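Local coordinates for protein teicoplanin pseudoaglycone deacetylases Orf2 (Actinoplanes teichomyceticus, PDB 3DFF) that is a zinc-dependent deacetylase of the PIG-L family that probably removes the N-acetyl group from the sugar of teicoplanin pseudoaglycone, at residues Val180-Trp185 with Trp265-Ser270. Residues are numbered along the deposited sequence; the frame is centred on the assembly and turned at random.
Sequences VPVRLW and WPVVRS
Residues 182-185 and 265-269 form neighbouring antiparallel strands, strongly twisted against each other (135° between their directions), with Leu184 and Trp265 as a hydrogen-bonded pair and Arg183 and Pro266 as a non-hydrogen-bonded one. Leu184 N donates to Trp265 O (2.8 Å), and Trp265 N donates back to Leu184 O (2.9 Å). Val267 N reaches Val182 O in a nearly straight bond (3.1 Å, 173° at the hydrogen). Beyond it the strands splay apart, and a water bridges Val182 N and Val267 O. Pro266 has no N-H, and its non-hydrogen-bonded position needs none toward this strand.

Arg183 and Pro266 share one face of the sheet. The arginine chain bends at chi3 (68°), which folds the guanidinium back across the neighbouring strand. One face of the group lies over Trp265 C and Pro266 N, and NH1 touches Pro266 CB. NH2 is anchored by the hydroxyl of Thr264. On the other face, the CG2 methyl of Val267 presses tightly on Leu184 CG (3.4 Å) and also meets both leucine methyls. Val182 CG1 packs against Val267 CB at 3.7 Å. The Trp265 ring extends past Leu184 toward Trp185. CE3 lies 3.5 Å from Leu184 O, and CZ3 approaches Trp185 C; the ring meets them obliquely.

Strand 182-185 is the last parallel strand of the Rossmann-like sheet expected of a PIG-L domain, and strand 263-269 extends this sheet antiparallel. The Trp185 side chain lies about 5 Å from that of Asp19, a zinc ligand, and about 8 Å from the bound zinc ion. Strand 151-155 flanks the other side, with backbone bonds to Val152 and Thr154. Strand 204-211 is outermost, where Leu206 meets Leu184. Leu172 of helix 162-178 packs on both Val182 and Val267.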
loop_
_atom_site.group_PDB
_atom_site.type_symbol
_atom_site.label_atom_id
_atom_site.label_comp_id
_atom_site.label_asym_id
_atom_site.label_seq_id
_atom_site.Cartn_x
_atom_site.Cartn_y
_atom_site.Cartn_z
ATOM N N VAL A 180 -6.430 -12.014 14.668
ATOM C CA VAL A 180 -6.896 -10.631 14.561
ATOM C C VAL A 180 -7.696 -10.473 13.256
ATOM O O VAL A 180 -7.250 -10.959 12.202
ATOM C CB VAL A 180 -5.689 -9.630 14.564
ATOM C CG1 VAL A 180 -6.148 -8.212 14.357
ATOM C CG2 VAL A 180 -4.882 -9.725 15.868
ATOM N N PRO A 181 -8.876 -9.807 13.314
ATOM C CA PRO A 181 -9.676 -9.613 12.095
ATOM C C PRO A 181 -8.899 -8.787 11.101
ATOM O O PRO A 181 -8.232 -7.834 11.500
ATOM C CB PRO A 181 -10.848 -8.750 12.556
ATOM C CG PRO A 181 -10.868 -8.843 14.025
ATOM C CD PRO A 181 -9.519 -9.215 14.505
ATOM N N VAL A 182 -9.051 -9.114 9.826
ATOM C CA VAL A 182 -8.339 -8.400 8.769
ATOM C C VAL A 182 -9.261 -8.127 7.578
ATOM O O VAL A 182 -10.138 -8.927 7.274
ATOM C CB VAL A 182 -7.067 -9.171 8.346
ATOM C CG1 VAL A 182 -7.397 -10.506 7.695
ATOM C CG2 VAL A 182 -6.164 -8.306 7.455
ATOM N N ARG A 183 -9.053 -6.976 6.937
ATOM C CA ARG A 183 -9.788 -6.608 5.728
ATOM C C ARG A 183 -8.756 -6.166 4.707
ATOM O O ARG A 183 -7.642 -5.787 5.086
ATOM C CB ARG A 183 -10.769 -5.464 5.980
ATOM C CG ARG A 183 -11.848 -5.741 7.026
ATOM C CD ARG A 183 -12.773 -4.547 7.180
ATOM N NE ARG A 183 -13.605 -4.315 6.000
ATOM C CZ ARG A 183 -14.746 -4.957 5.743
ATOM N NH1 ARG A 183 -15.198 -5.889 6.577
ATOM N NH2 ARG A 183 -15.426 -4.686 4.637
ATOM N N LEU A 184 -9.116 -6.250 3.427
ATOM C CA LEU A 184 -8.252 -5.728 2.366
ATOM C C LEU A 184 -8.942 -4.558 1.698
ATOM O O LEU A 184 -10.142 -4.625 1.439
ATOM C CB LEU A 184 -7.982 -6.796 1.319
ATOM C CG LEU A 184 -7.496 -8.153 1.835
ATOM C CD1 LEU A 184 -7.189 -9.084 0.679
ATOM C CD2 LEU A 184 -6.282 -8.003 2.750
ATOM N N TRP A 185 -8.189 -3.516 1.372
ATOM C CA TRP A 185 -8.768 -2.410 0.614
ATOM C C TRP A 185 -8.536 -2.619 -0.864
ATOM O O TRP A 185 -7.641 -3.363 -1.282
ATOM C CB TRP A 185 -8.210 -1.051 1.057
ATOM C CG TRP A 185 -6.725 -0.883 0.876
ATOM C CD1 TRP A 185 -6.013 -0.951 -0.302
ATOM C CD2 TRP A 185 -5.770 -0.603 1.903
ATOM N NE1 TRP A 185 -4.663 -0.740 -0.057
ATOM C CE2 TRP A 185 -4.494 -0.534 1.290
ATOM C CE3 TRP A 185 -5.863 -0.426 3.287
ATOM C CZ2 TRP A 185 -3.321 -0.256 2.029
ATOM C CZ3 TRP A 185 -4.682 -0.174 4.022
ATOM C CH2 TRP A 185 -3.449 -0.080 3.380
ATOM N N TRP A 265 -12.854 -5.584 1.628
ATOM C CA TRP A 265 -13.409 -6.920 1.781
ATOM C C TRP A 265 -12.870 -7.526 3.053
ATOM O O TRP A 265 -11.677 -7.368 3.348
ATOM C CB TRP A 265 -12.975 -7.838 0.651
ATOM C CG TRP A 265 -13.407 -7.443 -0.709
ATOM C CD1 TRP A 265 -14.550 -7.823 -1.353
ATOM C CD2 TRP A 265 -12.683 -6.612 -1.623
ATOM N NE1 TRP A 265 -14.584 -7.272 -2.614
ATOM C CE2 TRP A 265 -13.453 -6.523 -2.803
ATOM C CE3 TRP A 265 -11.457 -5.937 -1.559
ATOM C CZ2 TRP A 265 -13.038 -5.779 -3.915
ATOM C CZ3 TRP A 265 -11.037 -5.199 -2.672
ATOM C CH2 TRP A 265 -11.833 -5.129 -3.831
ATOM N N PRO A 266 -13.714 -8.256 3.803
ATOM C CA PRO A 266 -13.140 -8.992 4.935
ATOM C C PRO A 266 -12.432 -10.223 4.398
ATOM O O PRO A 266 -12.832 -10.752 3.359
ATOM C CB PRO A 266 -14.374 -9.392 5.743
ATOM C CG PRO A 266 -15.466 -9.529 4.696
ATOM C CD PRO A 266 -15.174 -8.463 3.671
ATOM N N VAL A 267 -11.370 -10.664 5.069
ATOM C CA VAL A 267 -10.709 -11.901 4.703
ATOM C C VAL A 267 -11.054 -12.952 5.748
ATOM O O VAL A 267 -10.842 -12.742 6.949
ATOM C CB VAL A 267 -9.177 -11.774 4.663
ATOM C CG1 VAL A 267 -8.581 -13.032 4.057
ATOM C CG2 VAL A 267 -8.794 -10.576 3.844
ATOM N N VAL A 268 -11.592 -14.062 5.279
ATOM C CA VAL A 268 -12.007 -15.138 6.168
ATOM C C VAL A 268 -11.332 -16.436 5.738
ATOM O O VAL A 268 -10.687 -16.501 4.683
ATOM C CB VAL A 268 -13.547 -15.254 6.196
ATOM C CG1 VAL A 268 -14.180 -13.930 6.638
ATOM C CG2 VAL A 268 -14.071 -15.695 4.814
ATOM N N ARG A 269 -11.442 -17.477 6.561
ATOM C CA ARG A 269 -10.882 -18.761 6.209
ATOM C C ARG A 269 -11.802 -19.511 5.245
ATOM O O ARG A 269 -13.044 -19.490 5.390
ATOM C CB ARG A 269 -10.612 -19.600 7.469
ATOM C CG ARG A 269 -9.584 -18.961 8.388
ATOM C CD ARG A 269 -8.199 -18.967 7.751
ATOM N NE ARG A 269 -7.706 -20.327 7.591
ATOM C CZ ARG A 269 -6.561 -20.678 7.010
ATOM N NH1 ARG A 269 -5.741 -19.768 6.498
ATOM N NH2 ARG A 269 -6.224 -21.951 6.939
ATOM N N SER A 270 -11.184 -20.158 4.267
ATOM C CA SER A 270 -11.908 -20.962 3.296
ATOM C C SER A 270 -12.561 -22.153 3.988
ATOM O O SER A 270 -12.079 -22.596 5.038
ATOM C CB SER A 270 -10.947 -21.474 2.228
ATOM O OG SER A 270 -10.394 -20.386 1.507
HETATM O O HOH W 1 -10.540 -11.715 9.424
#